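Local structure of iron dependent repressor (Sulfolobus solfataricus, 2X4H) at residues Cys103-Ser106 / Lys107-Asp110; Ser9-Ser12 / Arg13-Ser17; Tyr80-Lys83 / Ala84-Ile88; Asp119-Tyr122 / Asn123-Gly126; Leu19-Ile22 / Lys23-Asp27. The protein probably acts as a metal-responsive, DNA-binding transcription repressor of the DtxR/MntR family that dimerises and binds transition metal ions such as zinc. All coordinates share one frame; numbering follows the deposited sequence.

Contact 1: residues Cys103-Ser106 / Lys107-Asp110. With ZN (zinc ion), chain M.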
# COMPACT_ATOMS: atom_id res chain seq x y z
N CYS C 103 28.80 -3.71 -2.74
CA CYS C 103 27.60 -3.40 -3.50
C CYS C 103 26.46 -4.35 -3.09
O CYS C 103 25.36 -3.90 -2.79
CB CYS C 103 27.89 -3.50 -5.01
SG CYS C 103 26.58 -2.81 -6.04
N GLU C 104 26.76 -5.65 -3.04
CA GLU C 104 25.79 -6.69 -2.71
C GLU C 104 25.29 -6.55 -1.27
O GLU C 104 24.10 -6.60 -1.01
CB GLU C 104 26.40 -8.07 -2.94
CG GLU C 104 26.70 -8.38 -4.41
CD GLU C 104 27.75 -9.48 -4.62
OE1 GLU C 104 28.13 -9.71 -5.80
OE2 GLU C 104 28.21 -10.12 -3.64
N TYR C 105 26.20 -6.33 -0.34
CA TYR C 105 25.81 -6.14 1.05
C TYR C 105 24.96 -4.91 1.24
O TYR C 105 23.99 -4.94 1.98
CB TYR C 105 27.04 -5.98 1.93
CG TYR C 105 27.80 -7.22 2.33
CD1 TYR C 105 27.30 -8.50 2.15
CD2 TYR C 105 29.04 -7.08 2.93
CE1 TYR C 105 28.04 -9.62 2.57
CE2 TYR C 105 29.76 -8.16 3.35
CZ TYR C 105 29.27 -9.43 3.17
OH TYR C 105 30.04 -10.49 3.61
N SER C 106 25.39 -3.79 0.64
CA SER C 106 24.64 -2.54 0.77
C SER C 106 23.16 -2.72 0.36
O SER C 106 22.24 -2.21 1.02
CB SER C 106 25.33 -1.44 -0.05
OG SER C 106 24.64 -0.19 0.04
N LYS C 107 22.91 -3.49 -0.70
CA LYS C 107 21.53 -3.68 -1.18
C LYS C 107 20.65 -4.37 -0.14
O LYS C 107 19.44 -4.15 -0.12
CB LYS C 107 21.48 -4.43 -2.52
CG LYS C 107 21.89 -3.59 -3.72
CD LYS C 107 21.73 -4.35 -5.04
CE LYS C 107 22.22 -3.50 -6.21
NZ LYS C 107 22.93 -4.31 -7.24
N GLN C 108 21.24 -5.16 0.75
CA GLN C 108 20.45 -5.83 1.78
C GLN C 108 19.89 -4.92 2.89
O GLN C 108 19.05 -5.36 3.64
CB GLN C 108 21.27 -6.97 2.41
CG GLN C 108 21.54 -8.12 1.44
CD GLN C 108 22.44 -9.18 2.01
OE1 GLN C 108 22.23 -9.67 3.13
NE2 GLN C 108 23.46 -9.57 1.23
N PHE C 109 20.35 -3.68 3.01
CA PHE C 109 19.81 -2.80 4.05
C PHE C 109 19.79 -1.29 3.74
O PHE C 109 19.17 -0.52 4.48
CB PHE C 109 20.54 -3.03 5.39
CG PHE C 109 22.00 -2.70 5.37
CD1 PHE C 109 22.46 -1.47 5.85
CD2 PHE C 109 22.93 -3.62 4.89
CE1 PHE C 109 23.83 -1.15 5.83
CE2 PHE C 109 24.29 -3.32 4.87
CZ PHE C 109 24.75 -2.08 5.34
N ASP C 110 20.46 -0.87 2.66
CA ASP C 110 20.46 0.55 2.28
C ASP C 110 19.10 1.19 2.33
O ASP C 110 18.97 2.27 2.88
CB ASP C 110 21.12 0.80 0.91
CG ASP C 110 20.59 -0.09 -0.19
OD1 ASP C 110 19.47 -0.67 -0.08
OD2 ASP C 110 21.31 -0.20 -1.22
ZN ZN M . 26.47 -0.62 -5.88
O HOH W 1 26.33 1.16 -7.20

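Contact 2: residues Ser9-Ser12 / Arg13-Ser17. With ZN (zinc ion), chain K.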
# COMPACT_ATOMS: atom_id res chain seq x y z
N SER C 9 14.44 4.89 3.87
CA SER C 9 13.32 5.86 3.98
C SER C 9 12.04 5.36 3.30
O SER C 9 11.63 5.92 2.27
CB SER C 9 13.71 7.22 3.40
OG SER C 9 12.66 8.15 3.53
N ASN C 10 11.42 4.33 3.88
CA ASN C 10 10.08 3.85 3.46
C ASN C 10 9.90 3.83 1.95
O ASN C 10 9.00 4.46 1.39
CB ASN C 10 8.99 4.69 4.12
CG ASN C 10 7.64 3.99 4.14
OD1 ASN C 10 7.51 2.88 4.67
ND2 ASN C 10 6.63 4.63 3.57
N LEU C 11 10.81 3.12 1.28
CA LEU C 11 10.77 2.93 -0.16
C LEU C 11 11.50 1.64 -0.39
O LEU C 11 12.68 1.53 -0.05
CB LEU C 11 11.47 4.05 -0.94
CG LEU C 11 11.51 3.86 -2.47
CD1 LEU C 11 10.12 4.08 -3.11
CD2 LEU C 11 12.53 4.77 -3.15
N SER C 12 10.83 0.64 -0.94
CA SER C 12 11.48 -0.64 -1.08
C SER C 12 12.31 -0.64 -2.36
O SER C 12 12.20 0.24 -3.22
CB SER C 12 10.46 -1.81 -1.07
OG SER C 12 9.87 -1.97 -2.34
N ARG C 13 13.12 -1.66 -2.46
CA ARG C 13 13.94 -1.89 -3.62
C ARG C 13 13.09 -2.18 -4.87
O ARG C 13 13.41 -1.70 -5.95
CB ARG C 13 14.86 -3.06 -3.27
CG ARG C 13 15.65 -3.65 -4.39
CD ARG C 13 16.86 -2.86 -4.71
NE ARG C 13 17.71 -2.60 -3.56
CZ ARG C 13 18.73 -1.76 -3.63
NH1 ARG C 13 19.00 -1.15 -4.77
NH2 ARG C 13 19.46 -1.52 -2.57
N ARG C 14 12.01 -2.93 -4.71
CA ARG C 14 11.12 -3.19 -5.84
C ARG C 14 10.41 -1.92 -6.30
O ARG C 14 10.25 -1.71 -7.49
CB ARG C 14 10.07 -4.23 -5.46
CG ARG C 14 10.64 -5.61 -5.34
CD ARG C 14 9.79 -6.47 -4.39
NE ARG C 14 10.29 -7.83 -4.31
CZ ARG C 14 11.35 -8.20 -3.59
NH1 ARG C 14 12.02 -7.32 -2.86
NH2 ARG C 14 11.74 -9.47 -3.60
N GLU C 15 9.99 -1.10 -5.34
CA GLU C 15 9.41 0.21 -5.64
C GLU C 15 10.37 1.09 -6.39
O GLU C 15 10.00 1.76 -7.37
CB GLU C 15 8.95 0.89 -4.35
CG GLU C 15 7.63 0.37 -3.77
CD GLU C 15 7.34 0.86 -2.37
OE1 GLU C 15 8.25 1.35 -1.70
OE2 GLU C 15 6.18 0.77 -1.89
N PHE C 16 11.63 1.07 -5.95
CA PHE C 16 12.69 1.75 -6.65
C PHE C 16 12.72 1.41 -8.14
O PHE C 16 12.78 2.31 -8.97
CB PHE C 16 14.02 1.39 -6.00
CG PHE C 16 15.18 2.16 -6.52
CD1 PHE C 16 15.22 3.54 -6.40
CD2 PHE C 16 16.27 1.51 -7.08
CE1 PHE C 16 16.32 4.25 -6.84
CE2 PHE C 16 17.37 2.22 -7.52
CZ PHE C 16 17.38 3.60 -7.41
N SER C 17 12.70 0.12 -8.47
CA SER C 17 12.64 -0.33 -9.88
C SER C 17 11.44 0.22 -10.65
O SER C 17 11.57 0.63 -11.80
CB SER C 17 12.61 -1.86 -9.94
OG SER C 17 13.90 -2.36 -9.69
ZN ZN K . 5.14 -0.89 -2.73

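Contact 3: residues Tyr80-Lys83 / Ala84-Ile88. With ZN (zinc ion), chain M.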
# COMPACT_ATOMS: atom_id res chain seq x y z
N TYR C 80 17.32 9.61 -2.96
CA TYR C 80 17.66 9.31 -1.59
C TYR C 80 18.14 7.84 -1.45
O TYR C 80 19.12 7.57 -0.73
CB TYR C 80 16.53 9.65 -0.63
CG TYR C 80 16.86 9.09 0.69
CD1 TYR C 80 17.92 9.60 1.44
CD2 TYR C 80 16.20 7.96 1.17
CE1 TYR C 80 18.30 9.01 2.65
CE2 TYR C 80 16.55 7.37 2.39
CZ TYR C 80 17.59 7.90 3.12
OH TYR C 80 17.89 7.31 4.32
N LEU C 81 17.50 6.90 -2.15
CA LEU C 81 18.01 5.52 -2.13
C LEU C 81 19.39 5.36 -2.84
O LEU C 81 20.23 4.55 -2.43
CB LEU C 81 16.99 4.55 -2.72
CG LEU C 81 17.33 3.07 -2.79
CD1 LEU C 81 17.98 2.60 -1.52
CD2 LEU C 81 16.03 2.27 -3.05
N ILE C 82 19.61 6.13 -3.90
CA ILE C 82 20.86 6.09 -4.65
C ILE C 82 21.97 6.60 -3.77
O ILE C 82 23.03 5.98 -3.68
CB ILE C 82 20.77 6.91 -5.95
CG1 ILE C 82 19.94 6.14 -7.00
CG2 ILE C 82 22.19 7.24 -6.48
CD1 ILE C 82 19.54 6.94 -8.26
N LYS C 83 21.72 7.72 -3.10
CA LYS C 83 22.61 8.29 -2.10
C LYS C 83 22.87 7.27 -0.99
O LYS C 83 24.00 7.08 -0.58
CB LYS C 83 21.99 9.58 -1.53
CG LYS C 83 22.87 10.35 -0.56
CD LYS C 83 22.30 11.69 -0.07
CE LYS C 83 23.33 12.37 0.84
NZ LYS C 83 22.94 13.71 1.38
N ALA C 84 21.84 6.60 -0.50
CA ALA C 84 22.01 5.63 0.59
C ALA C 84 22.88 4.45 0.17
O ALA C 84 23.79 4.07 0.91
CB ALA C 84 20.65 5.14 1.15
N HIS C 85 22.62 3.89 -1.00
CA HIS C 85 23.36 2.75 -1.51
C HIS C 85 24.85 3.10 -1.62
O HIS C 85 25.72 2.40 -1.10
CB HIS C 85 22.79 2.28 -2.88
CG HIS C 85 23.62 1.23 -3.56
ND1 HIS C 85 23.67 -0.08 -3.13
CD2 HIS C 85 24.52 1.33 -4.58
CE1 HIS C 85 24.53 -0.75 -3.89
NE2 HIS C 85 25.08 0.09 -4.76
N ARG C 86 25.13 4.24 -2.24
CA ARG C 86 26.48 4.62 -2.60
C ARG C 86 27.30 5.18 -1.43
O ARG C 86 28.52 4.91 -1.32
CB ARG C 86 26.40 5.59 -3.79
CG ARG C 86 25.92 4.89 -5.05
CD ARG C 86 25.70 5.81 -6.25
NE ARG C 86 25.20 5.01 -7.37
CZ ARG C 86 24.73 5.49 -8.53
NH1 ARG C 86 24.65 6.78 -8.78
NH2 ARG C 86 24.29 4.64 -9.43
N VAL C 87 26.66 5.93 -0.53
CA VAL C 87 27.33 6.34 0.70
C VAL C 87 27.70 5.12 1.55
O VAL C 87 28.83 5.03 2.04
CB VAL C 87 26.47 7.34 1.49
CG1 VAL C 87 27.04 7.57 2.88
CG2 VAL C 87 26.33 8.66 0.70
N ILE C 88 26.78 4.17 1.72
CA ILE C 88 27.11 2.94 2.43
C ILE C 88 28.27 2.20 1.75
O ILE C 88 29.20 1.77 2.43
CB ILE C 88 25.89 2.01 2.59
CG1 ILE C 88 25.01 2.49 3.74
CG2 ILE C 88 26.33 0.58 2.92
CD1 ILE C 88 23.62 1.96 3.69
ZN ZN M . 26.47 -0.62 -5.88
O HOH W 1 26.33 1.16 -7.20

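Contact 4: residues Asp119-Tyr122 / Asn123-Gly126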
# COMPACT_ATOMS: atom_id res chain seq x y z
N ASP C 119 22.43 11.28 5.45
CA ASP C 119 22.97 12.63 5.35
C ASP C 119 24.13 12.84 6.30
O ASP C 119 25.11 13.51 5.95
CB ASP C 119 21.91 13.70 5.60
CG ASP C 119 20.88 13.80 4.44
OD1 ASP C 119 21.14 13.19 3.37
OD2 ASP C 119 19.82 14.47 4.59
N LYS C 120 24.05 12.27 7.51
CA LYS C 120 25.17 12.49 8.43
C LYS C 120 26.38 11.67 8.05
O LYS C 120 27.51 12.11 8.25
CB LYS C 120 24.73 12.28 9.89
CG LYS C 120 23.99 13.53 10.39
CD LYS C 120 23.63 13.53 11.84
CE LYS C 120 23.32 14.96 12.28
NZ LYS C 120 22.34 14.99 13.39
N LEU C 121 26.15 10.49 7.47
CA LEU C 121 27.21 9.59 7.07
C LEU C 121 27.91 10.18 5.86
O LEU C 121 29.13 10.10 5.73
CB LEU C 121 26.71 8.17 6.81
CG LEU C 121 27.73 7.10 6.39
CD1 LEU C 121 28.84 6.95 7.43
CD2 LEU C 121 27.08 5.76 6.12
N TYR C 122 27.13 10.82 4.99
CA TYR C 122 27.65 11.54 3.84
C TYR C 122 28.61 12.62 4.28
O TYR C 122 29.76 12.69 3.81
CB TYR C 122 26.47 12.10 3.05
CG TYR C 122 26.76 12.97 1.85
CD1 TYR C 122 27.06 12.40 0.62
CD2 TYR C 122 26.64 14.33 1.92
CE1 TYR C 122 27.27 13.17 -0.51
CE2 TYR C 122 26.85 15.13 0.80
CZ TYR C 122 27.18 14.54 -0.43
OH TYR C 122 27.40 15.32 -1.57
N ASN C 123 28.17 13.45 5.23
CA ASN C 123 29.08 14.47 5.77
C ASN C 123 30.33 13.86 6.43
O ASN C 123 31.43 14.33 6.21
CB ASN C 123 28.33 15.39 6.75
CG ASN C 123 27.26 16.23 6.07
OD1 ASN C 123 27.15 16.26 4.84
ND2 ASN C 123 26.44 16.89 6.86
N TYR C 124 30.15 12.82 7.23
CA TYR C 124 31.26 12.16 7.93
C TYR C 124 32.32 11.62 6.97
O TYR C 124 33.50 11.67 7.29
CB TYR C 124 30.70 11.05 8.78
CG TYR C 124 31.66 10.27 9.61
CD1 TYR C 124 32.10 10.76 10.84
CD2 TYR C 124 32.08 8.99 9.22
CE1 TYR C 124 32.98 10.01 11.65
CE2 TYR C 124 32.94 8.23 10.01
CZ TYR C 124 33.39 8.75 11.22
OH TYR C 124 34.25 8.02 11.99
N LEU C 125 31.90 11.13 5.81
CA LEU C 125 32.81 10.60 4.79
C LEU C 125 33.37 11.66 3.86
O LEU C 125 34.05 11.35 2.89
CB LEU C 125 32.09 9.55 3.95
CG LEU C 125 31.59 8.31 4.71
CD1 LEU C 125 30.65 7.46 3.79
CD2 LEU C 125 32.73 7.47 5.27
N GLY C 126 33.05 12.92 4.13
CA GLY C 126 33.59 14.04 3.38
C GLY C 126 32.82 14.39 2.13
O GLY C 126 33.42 14.86 1.17

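Contact 5: residues Leu19-Ile22 / Lys23-Asp27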
# COMPACT_ATOMS: atom_id res chain seq x y z
N LEU C 19 9.84 3.00 -9.99
CA LEU C 19 10.01 4.44 -10.16
C LEU C 19 11.05 4.79 -11.21
O LEU C 19 10.92 5.80 -11.88
CB LEU C 19 10.38 5.14 -8.86
CG LEU C 19 9.39 5.07 -7.70
CD1 LEU C 19 9.86 5.97 -6.58
CD2 LEU C 19 7.96 5.42 -8.12
N LEU C 20 12.09 3.97 -11.33
CA LEU C 20 13.10 4.21 -12.37
C LEU C 20 12.51 3.89 -13.74
O LEU C 20 12.87 4.53 -14.72
CB LEU C 20 14.36 3.37 -12.13
CG LEU C 20 15.28 3.87 -11.00
CD1 LEU C 20 16.18 2.75 -10.48
CD2 LEU C 20 16.10 5.06 -11.48
N THR C 21 11.61 2.92 -13.80
CA THR C 21 10.96 2.58 -15.06
C THR C 21 9.95 3.65 -15.48
O THR C 21 9.87 4.00 -16.64
CB THR C 21 10.23 1.26 -15.00
OG1 THR C 21 11.15 0.22 -14.63
CG2 THR C 21 9.64 0.94 -16.34
N ILE C 22 9.18 4.15 -14.52
CA ILE C 22 8.26 5.26 -14.75
C ILE C 22 9.04 6.52 -15.18
O ILE C 22 8.65 7.21 -16.13
CB ILE C 22 7.39 5.53 -13.49
CG1 ILE C 22 6.42 4.38 -13.24
CG2 ILE C 22 6.61 6.86 -13.60
CD1 ILE C 22 5.79 4.38 -11.86
N LYS C 23 10.14 6.81 -14.50
CA LYS C 23 10.95 8.02 -14.82
C LYS C 23 11.50 8.04 -16.25
O LYS C 23 11.58 9.10 -16.87
CB LYS C 23 12.10 8.20 -13.80
CG LYS C 23 12.83 9.55 -13.88
CD LYS C 23 13.95 9.63 -12.85
CE LYS C 23 14.72 10.95 -12.93
NZ LYS C 23 15.46 11.07 -14.20
N ARG C 24 11.88 6.88 -16.78
CA ARG C 24 12.40 6.77 -18.14
C ARG C 24 11.37 7.30 -19.16
O ARG C 24 11.68 8.15 -19.97
CB ARG C 24 12.79 5.31 -18.44
CG ARG C 24 13.57 5.09 -19.74
CD ARG C 24 13.58 3.61 -20.18
NE ARG C 24 14.12 2.67 -19.18
CZ ARG C 24 13.44 1.70 -18.56
NH1 ARG C 24 12.15 1.48 -18.79
NH2 ARG C 24 14.07 0.91 -17.69
N TYR C 25 10.13 6.81 -19.09
CA TYR C 25 9.04 7.33 -19.92
C TYR C 25 8.85 8.83 -19.67
O TYR C 25 8.92 9.64 -20.62
CB TYR C 25 7.73 6.55 -19.69
CG TYR C 25 7.83 5.12 -20.17
CD1 TYR C 25 7.99 4.07 -19.27
CD2 TYR C 25 7.83 4.82 -21.52
CE1 TYR C 25 8.12 2.77 -19.71
CE2 TYR C 25 7.97 3.52 -21.97
CZ TYR C 25 8.11 2.51 -21.06
OH TYR C 25 8.25 1.22 -21.50
N ASN C 26 8.66 9.21 -18.41
CA ASN C 26 8.42 10.61 -18.04
C ASN C 26 9.56 11.55 -18.51
O ASN C 26 9.29 12.62 -19.02
CB ASN C 26 8.27 10.80 -16.52
CG ASN C 26 7.08 10.06 -15.92
OD1 ASN C 26 6.96 10.04 -14.69
ND2 ASN C 26 6.21 9.45 -16.74
N ASP C 27 10.82 11.14 -18.34
CA ASP C 27 11.98 11.92 -18.84
C ASP C 27 11.85 12.19 -20.33
O ASP C 27 12.32 13.21 -20.82
CB ASP C 27 13.32 11.18 -18.60
CG ASP C 27 13.81 11.28 -17.16
OD1 ASP C 27 13.30 12.12 -16.40
OD2 ASP C 27 14.71 10.50 -16.79

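Contact 1: residues Cys103-Ser106 / Lys107-Asp110
S106 and the residues that follow it meet in a local contact, where helix 99-107 of the metal-binding and dimerisation region runs out into a loop. The carbonyl oxygen of S106 is gripped by two backbone N-H groups. D110 N reaches S106 O at 2.8 Å with a C=O...N angle of 172°, so it lies almost in line with the carbonyl. F109 N reaches S106 O at 3.1 Å from above the carbonyl plane. Just before this, K107 N bonds to C103 O at 3.2 Å, and Q108 N bonds three residues back to Y105 O.

The F109 ring lies over the helix end. S106 O sits above one of its faces, offset toward the rim. F109 CG stands between the backbone N and the carbonyl carbon (chi1 64°), which turns the ring back toward Y105 O, 3.3 Å from F109 CE2. Y105 and Q108 run alongside each other. Q108 NE2 is at the edge of the Y105 ring, 4.1 Å from CD1, and the two planes are nearly perpendicular. The Y105 hydroxyl bonds to E116 of the second subunit.

C103 SG binds a zinc ion at 2.2 Å. H85, E89 and a water complete the shell. D110 OD2 bonds to H85 ND1, which makes it a second-shell residue of the zinc site; its OD1 pairs with R13. Zinc binding suits a thiolate at C103, and the ammonium of K107, with NZ 4.1 Å from C103 SG, could add to this.

Contact 2: residues Ser9-Ser12 / Arg13-Ser17
S12 and E15 form a capping box at the start of helix 13-27, the first helix of the DNA-binding region. The box has two bonds. E15 N gives its hydrogen to S12 OG at 3.1 Å, and S12 N gives its own to E15 OE1 at 2.8 Å. Both are nearly straight, with N-H...O angles of 169° and 168°. OE1 is met on its anti side, somewhat out of the carboxylate plane. S12 OG stands between its backbone N and carbonyl carbon (chi1 81°), which turns it over the first turn of the helix. F16 N then bonds to S12 O at 2.9 Å, beginning the regular helical pattern.

L11 packs on the box from the loop side. Its CD1 meets both OE1 and CB of E15, each at 3.6 Å, and the two side chains cross obliquely.

Further out, K58 makes a salt bridge with E15 OE1. The third subunit comes close here too: its E50 bonds to S12 OG. F16 packs on L81 and I82 of helix 72-94.

The two carboxylate oxygens of E15 thus have different partners. OE1 takes the cap bond and the K58 salt bridge, while OE2 binds a zinc ion at 2.1 Å, a metal it shares with E51 and with E50 and H54 of the third subunit.

Contact 3: residues Tyr80-Lys83 / Ala84-Ile88
I82 and R86 lie side by side on one face of helix 72-94, one turn apart and pointing the same way. The main van der Waals contact sets a methyl against a flat cation. I82 CG2 sits over one face of the R86 guanidinium, 3.4 Å from NH1 and 3.7 Å from CZ. The arginine is extended from CG to NE, with CG anti to its carbonyl carbon (chi1 -69°), and this carries the aliphatic stem past I82 O and the head over the methyl. NH1 bonds to E136 O. On another side of the helix K83 and V87 run alongside each other, with CG of K83 4.1 Å from CG2 of V87.

The backbone bonds are those of an unbroken alpha helix. A84 N bonds to Y80 O, H85 N to L81 O, R86 N to I82 O and V87 N to K83 O.

Charged ends are met from outside these two segments. The extended K83 makes a salt bridge with D119, and it also has a cation-pi contact with Y122. Both partners are on helix 115-124.

The metal contact belongs to H85. Its NE2 binds a zinc ion at 1.9 Å, and the other ring nitrogen, ND1, is already taken by D110. The two bonds together hold the ring's rotation, and the carboxylate would probably make NE2 a stronger donor. With E89, C103 and a water, H85 forms a zinc site between helices 72-94 and 99-107, in the metal-binding and dimerisation region of this DtxR/MntR family protein.

Contact 4: residues Asp119-Tyr122 / Asn123-Gly126
The Y122 ring has the amide of N123 at its edge, near the ring plane. N123 OD1 approaches Y122 CD2 at 3.5 Å, and the ring and amide planes are 50° apart. P128, I137 and L139 also pack on the Y122 side chain. The Y124 ring is touched obliquely by L121, whose CD1 is 4.2 Å from CD2 of the tyrosine. With CG anti to the backbone N (chi1 -178°), Y124 swings out from the helix. Its hydroxyl bonds to the hydroxyl of Y124 of the second subunit, and its side chain packs on I95 there.

L121 and L125 make the other apolar contact. L121 CG lies 3.9 Å from L125 CD1, and the branches meet at a slant. L125 CG also rests 3.2 Å from L121 O. The pair faces helix 72-94, where V87 touches both leucines and I90 touches L125. L121 also reaches I95 of the second subunit.

At the polar ends, K120 NZ makes a salt bridge with E116 and bonds to G96 O of the second subunit.

The backbone bonds mark where helix 115-124 stops. N123 N bonds to D119 O, and Y124 N bonds to K120 O at 2.9 Å. L125 N bonds to L121 O at 3.0 Å and more weakly to Y122 O. G126 N turns back to N123 O, also at 3.0 Å. G126 has a positive phi of 86°, outside the helical region, as the motif requires. The ending is a Schellman motif, at a helix that packs against the second subunit.

Contact 5: residues Leu19-Ile22 / Lys23-Asp27
I22 and N26 lie side by side, one turn apart, on the inner face of helix 13-27. In the van der Waals contacts methyl groups do most of the touching, largely against polar atoms. I22 CG2 meets N26 OD1 at 3.4 Å. T21 CG2 is shared by two neighbours, R24 NH1 at 3.5 Å and Y25 CE1 at 4.1 Å. This methyl is anti to the T21 backbone N (chi1 -58° for OG1), which aims it along the helix at both. The R24 chain bends at chi3, and its guanidinium turns one face to T21 CA. The Y25 ring has I22 O at its edge, while T21 O approaches Y25 CD1 at 3.2 Å.

The polar backbone bonds are helical. K23 N bonds to L19 O, and R24 N bonds to L20 O at a longer 3.3 Å. N26 N reaches I22 O at 3.0 Å with a nearly straight N-H...O angle of 176°.

The one salt bridge within the segments joins K23 NZ to D27 OD2 at 2.8 Å. The lysine bends at chi4 and meets the syn lone pair of that oxygen.

Polar side-chain ends tie the helix to its surroundings. N26 OD1 accepts from I70 N, and ND2 gives to V68 O and E30 O, so the amide is held at both ends. The Y25 hydroxyl bonds to D40. The helix is thereby joined to helix 34-41 and to strand 67-70, as in a winged helix-turn-helix DNA-binding domain.

Overall arrangement
Contacts 2 and 5 share helix 13-27, one at its capped start and the other toward its end. They touch through L11 and L19. Contact 3, on the long helix 72-94, is the most connected: it meets contacts 1, 2 and 4 and has no exposed residue among those touching. Contacts 1 and 4 lie farther out, at helix ends near the second subunit, and mix buried with exposed residues. Contacts 1 and 3 supply ligands to the same zinc ion, whereas contact 2 serves another zinc shared with the third subunit. Contacts 4 and 5 bind no modelled zinc. A salt bridge joins contact 2 to contact 1 across the two family regions.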